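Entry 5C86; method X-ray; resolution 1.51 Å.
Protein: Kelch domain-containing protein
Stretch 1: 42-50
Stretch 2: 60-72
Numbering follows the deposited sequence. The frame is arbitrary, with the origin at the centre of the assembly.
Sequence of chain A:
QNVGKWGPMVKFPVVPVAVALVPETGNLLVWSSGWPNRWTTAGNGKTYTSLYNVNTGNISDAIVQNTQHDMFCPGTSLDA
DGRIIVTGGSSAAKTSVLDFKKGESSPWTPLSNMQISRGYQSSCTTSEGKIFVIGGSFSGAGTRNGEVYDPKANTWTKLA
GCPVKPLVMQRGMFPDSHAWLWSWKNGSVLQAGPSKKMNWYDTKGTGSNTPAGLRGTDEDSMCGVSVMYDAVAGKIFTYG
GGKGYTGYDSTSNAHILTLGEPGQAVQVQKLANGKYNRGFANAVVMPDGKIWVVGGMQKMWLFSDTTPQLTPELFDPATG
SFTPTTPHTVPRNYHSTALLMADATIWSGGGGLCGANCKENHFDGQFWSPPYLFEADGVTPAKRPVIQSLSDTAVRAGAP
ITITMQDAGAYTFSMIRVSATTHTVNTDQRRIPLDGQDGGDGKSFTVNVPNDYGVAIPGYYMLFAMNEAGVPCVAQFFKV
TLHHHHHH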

# COMPACT_ATOMS: atom_id res chain seq x y z
N ALA A 42 4.56 -1.68 24.58
CA ALA A 42 5.94 -1.29 24.73
C ALA A 42 6.86 -2.03 23.82
O ALA A 42 7.93 -1.51 23.53
N GLY A 43 6.47 -3.21 23.43
CA GLY A 43 7.25 -4.02 22.52
C GLY A 43 8.38 -4.80 23.21
O GLY A 43 8.58 -4.75 24.43
N ASN A 44 9.13 -5.50 22.41
CA ASN A 44 10.23 -6.36 22.86
C ASN A 44 11.58 -5.86 22.38
O ASN A 44 12.54 -6.66 22.40
N GLY A 45 11.70 -4.58 21.97
CA GLY A 45 12.90 -3.91 21.52
C GLY A 45 13.56 -4.49 20.25
O GLY A 45 14.73 -4.34 20.04
N LYS A 46 12.80 -5.24 19.46
CA LYS A 46 13.35 -5.97 18.31
C LYS A 46 12.18 -6.40 17.45
O LYS A 46 11.05 -6.36 17.91
N THR A 47 12.49 -6.85 16.24
CA THR A 47 11.46 -7.44 15.36
C THR A 47 11.88 -8.71 14.70
O THR A 47 13.02 -8.75 14.14
N TYR A 48 10.99 -9.66 14.69
CA TYR A 48 11.07 -10.89 13.94
C TYR A 48 10.55 -10.66 12.51
O TYR A 48 9.48 -10.12 12.34
N THR A 49 11.28 -11.21 11.53
CA THR A 49 10.94 -11.10 10.09
C THR A 49 11.10 -12.41 9.43
O THR A 49 11.87 -13.31 9.92
N SER A 50 10.42 -12.59 8.32
CA SER A 50 10.59 -13.78 7.49
C SER A 50 10.43 -13.33 6.04
O SER A 50 9.89 -12.25 5.76
N SER A 60 11.73 -18.44 4.63
CA SER A 60 12.89 -18.41 5.54
C SER A 60 12.46 -18.57 7.02
O SER A 60 11.32 -18.23 7.40
N ASP A 61 13.38 -19.06 7.85
CA ASP A 61 13.11 -19.09 9.26
C ASP A 61 13.01 -17.67 9.80
O ASP A 61 13.66 -16.71 9.30
N ALA A 62 12.29 -17.53 10.91
CA ALA A 62 12.15 -16.22 11.51
C ALA A 62 13.47 -15.77 12.07
O ALA A 62 14.14 -16.56 12.77
N ILE A 63 13.90 -14.57 11.76
CA ILE A 63 15.08 -13.98 12.34
C ILE A 63 14.80 -12.67 13.01
O ILE A 63 13.88 -11.93 12.61
N VAL A 64 15.64 -12.31 13.97
CA VAL A 64 15.65 -11.03 14.55
C VAL A 64 16.39 -10.05 13.69
O VAL A 64 17.59 -9.77 13.82
N GLN A 65 15.66 -9.48 12.72
CA GLN A 65 16.36 -8.76 11.67
C GLN A 65 16.53 -7.34 12.09
O GLN A 65 17.36 -6.64 11.54
N ASN A 66 15.73 -6.88 13.09
CA ASN A 66 15.88 -5.59 13.63
C ASN A 66 16.10 -5.74 15.15
O ASN A 66 15.24 -6.25 15.83
N THR A 67 17.31 -5.36 15.59
CA THR A 67 17.71 -5.59 17.00
C THR A 67 17.45 -4.44 17.91
O THR A 67 17.73 -4.59 19.13
N GLN A 68 16.99 -3.29 17.42
CA GLN A 68 16.77 -2.06 18.16
C GLN A 68 15.32 -1.51 18.24
O GLN A 68 15.04 -0.63 19.03
N HIS A 69 14.45 -1.96 17.32
CA HIS A 69 13.10 -1.37 17.08
C HIS A 69 12.18 -2.53 16.94
O HIS A 69 12.43 -3.48 16.15
N ASP A 70 11.10 -2.53 17.77
CA ASP A 70 9.97 -3.43 17.59
C ASP A 70 8.97 -2.69 16.69
O ASP A 70 8.39 -1.66 17.09
N MET A 71 8.95 -3.14 15.44
CA MET A 71 8.28 -2.44 14.37
C MET A 71 6.79 -2.81 14.19
O MET A 71 6.22 -2.65 13.10
N PHE A 72 6.16 -3.28 15.24
CA PHE A 72 4.74 -3.54 15.29
C PHE A 72 4.02 -2.19 15.35
O PHE A 72 4.43 -1.28 16.02

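Stretch 2 lies antiparallel to stretch 1 where strand 63-66 pairs with strand 47-50, and its loops extend the contact at both ends. Together the two stretches bury 805 Å².

Ser60 points its CA-to-CB bond toward stretch 1. Its chi1 is p. Ser60 O accepts a hydrogen bond from Ser50 OG at 2.9 Å; Ser50 is t. The two hydroxyls, Ser50 OG and Ser60 OG, are 3.6 Å apart. Asp61 points away from stretch 1, and its m side chain stays out of the contact.

Ala62 points sideways. Ala62 CB lies 4.0 Å from Tyr48 CD2, a small apolar contact at an oblique position to the ring.

Ile63 pairs with Thr49 through two backbone hydrogen bonds. Thr49 N to Ile63 O is 2.9 Å, and Ile63 N to Thr49 O is 3.0 Å. The two side chains share one face of the sheet. The p chi1 of Ile63 places Ile63 CG1 3.9 Å from Thr49 OG1; chi2 is t.

Val64 faces the other side of the sheet, together with Tyr48. Its chi1 is t. Val64 CG2 sits over one face of the Tyr48 ring, 3.5 Å from Tyr48 CZ. Val64 CG2 is 3.7 Å from the centroid of the Tyr48 ring and 21° off its normal, a CH-pi contact. Tyr48 is m with chi2 of 87°. The other methyl, Val64 CG1, lies 3.8 Å from Lys46 CB. The lysine is p at chi1 and otherwise extended, and its CA-to-CB bond points away overall.

Gln65 points toward stretch 1. It is t at both chi1 and chi2, so the chain is extended and carries its amide to Thr49. There Thr49 OG1, in the p rotamer, donates to Gln65 OE1 at 2.6 Å. The register shifts by one between Thr47 and Tyr48, a beta bulge. Thr47 O takes weak hydrogen bonds from both Gln65 N, at 3.1 Å, and Asn66 N, at 3.5 Å.

Asn66 lies on the same face as Thr47 and is t at chi1. Asn66 O accepts from Thr47 N at 2.8 Å. Its side chain mainly braces its own loop: Gln68 N donates to Asn66 OD1 at 3.1 Å. Thr67, Gln68 and His69 all point away from stretch 1.

The backbone of His69 still takes part. Thr47 OG1 donates to His69 O at 2.6 Å and accepts from Met71 N at 2.8 Å. The m rotamer of Thr47 places this hydroxyl between the two groups, so one side chain ties down the loop.

Asp70 points sideways and is t. Asp70 OD2 accepts from Asn44 N at 2.9 Å. Gly43 fits closely here, with Gly43 CA 3.3 Å from Asp70 OD2. An ideal CB on Gly43 would be 2.9 Å from Asp70 CB, a clash. Asp70 OD1 accepts from Phe72 N at 3.2 Å.

Met71 is m, t, m, and Met71 CB lies 3.5 Å from Thr47 OG1. Phe72 makes no contact with stretch 1.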

# COMPACT_ATOMS: atom_id res chain seq x y z
CB ALA A 42 6.41 -1.59 26.18
CB ASN A 44 9.98 -7.78 22.43
CG ASN A 44 10.61 -8.84 23.36
OD1 ASN A 44 10.93 -8.52 24.50
ND2 ASN A 44 10.73 -10.07 22.90
CB LYS A 46 14.19 -7.19 18.82
CG LYS A 46 13.38 -8.32 19.38
CD LYS A 46 14.31 -9.25 20.24
CE LYS A 46 13.60 -10.54 20.53
NZ LYS A 46 14.43 -11.45 21.40
CB THR A 47 11.07 -6.40 14.24
OG1 THR A 47 10.86 -5.10 14.77
CG2 THR A 47 9.87 -6.90 13.45
CB TYR A 48 10.31 -12.03 14.56
CG TYR A 48 11.06 -12.60 15.74
CD1 TYR A 48 10.91 -12.05 17.01
CD2 TYR A 48 11.93 -13.70 15.56
CE1 TYR A 48 11.60 -12.63 18.12
CE2 TYR A 48 12.62 -14.25 16.64
CZ TYR A 48 12.43 -13.72 17.90
OH TYR A 48 13.12 -14.25 18.98
CB THR A 49 11.69 -10.00 9.35
OG1 THR A 49 13.03 -10.45 9.03
CG2 THR A 49 11.75 -8.70 10.08
CB SER A 50 9.63 -14.87 7.86
OG SER A 50 9.60 -15.98 6.97
CB SER A 60 13.65 -17.09 5.37
OG SER A 60 13.03 -16.00 6.02
CB ASP A 61 14.25 -19.85 10.01
CG ASP A 61 14.42 -21.30 9.55
OD1 ASP A 61 13.45 -22.03 9.29
OD2 ASP A 61 15.59 -21.73 9.48
CB ALA A 62 11.07 -16.24 12.59
CB ILE A 63 16.25 -13.80 11.32
CG1 ILE A 63 15.97 -12.67 10.33
CG2 ILE A 63 16.50 -15.15 10.59
CD1 ILE A 63 16.98 -12.53 9.18
CB VAL A 64 16.13 -11.00 16.04
CG1 VAL A 64 16.11 -9.56 16.55
CG2 VAL A 64 15.26 -11.88 16.88
CB GLN A 65 15.56 -8.82 10.34
CG GLN A 65 16.44 -8.46 9.16
CD GLN A 65 15.66 -8.28 7.88
OE1 GLN A 65 14.44 -8.55 7.85
NE2 GLN A 65 16.36 -7.89 6.81
CB ASN A 66 14.62 -4.70 13.39
CG ASN A 66 14.88 -3.28 13.71
OD1 ASN A 66 15.71 -2.96 14.60
ND2 ASN A 66 14.29 -2.35 12.99
CB THR A 67 19.28 -5.87 17.05
OG1 THR A 67 20.05 -4.67 16.77
CG2 THR A 67 19.59 -7.05 16.21
CB GLN A 68 17.62 -0.94 17.59
CG GLN A 68 19.14 -1.20 17.75
CD GLN A 68 20.05 -0.04 17.32
OE1 GLN A 68 19.90 1.13 17.73
NE2 GLN A 68 21.01 -0.37 16.46
CB HIS A 69 13.22 -0.52 15.80
CG HIS A 69 12.01 0.24 15.37
ND1 HIS A 69 12.10 1.13 14.31
CD2 HIS A 69 10.73 0.29 15.81
CE1 HIS A 69 10.92 1.67 14.09
NE2 HIS A 69 10.09 1.24 15.02
CB ASP A 70 9.24 -3.69 18.96
CG ASP A 70 8.20 -4.76 18.85
OD1 ASP A 70 7.50 -4.79 17.77
OD2 ASP A 70 7.98 -5.60 19.74
CB MET A 71 9.04 -2.69 13.05
CG MET A 71 10.43 -2.11 13.03
SD MET A 71 11.27 -2.25 11.43
CE MET A 71 11.14 -3.93 11.24
CB PHE A 72 4.38 -4.33 16.53
CG PHE A 72 2.93 -4.56 16.69
CD1 PHE A 72 2.25 -5.36 15.83
CD2 PHE A 72 2.24 -3.91 17.72
CE1 PHE A 72 0.89 -5.52 15.95
CE2 PHE A 72 0.88 -4.10 17.88
CZ PHE A 72 0.19 -4.90 17.00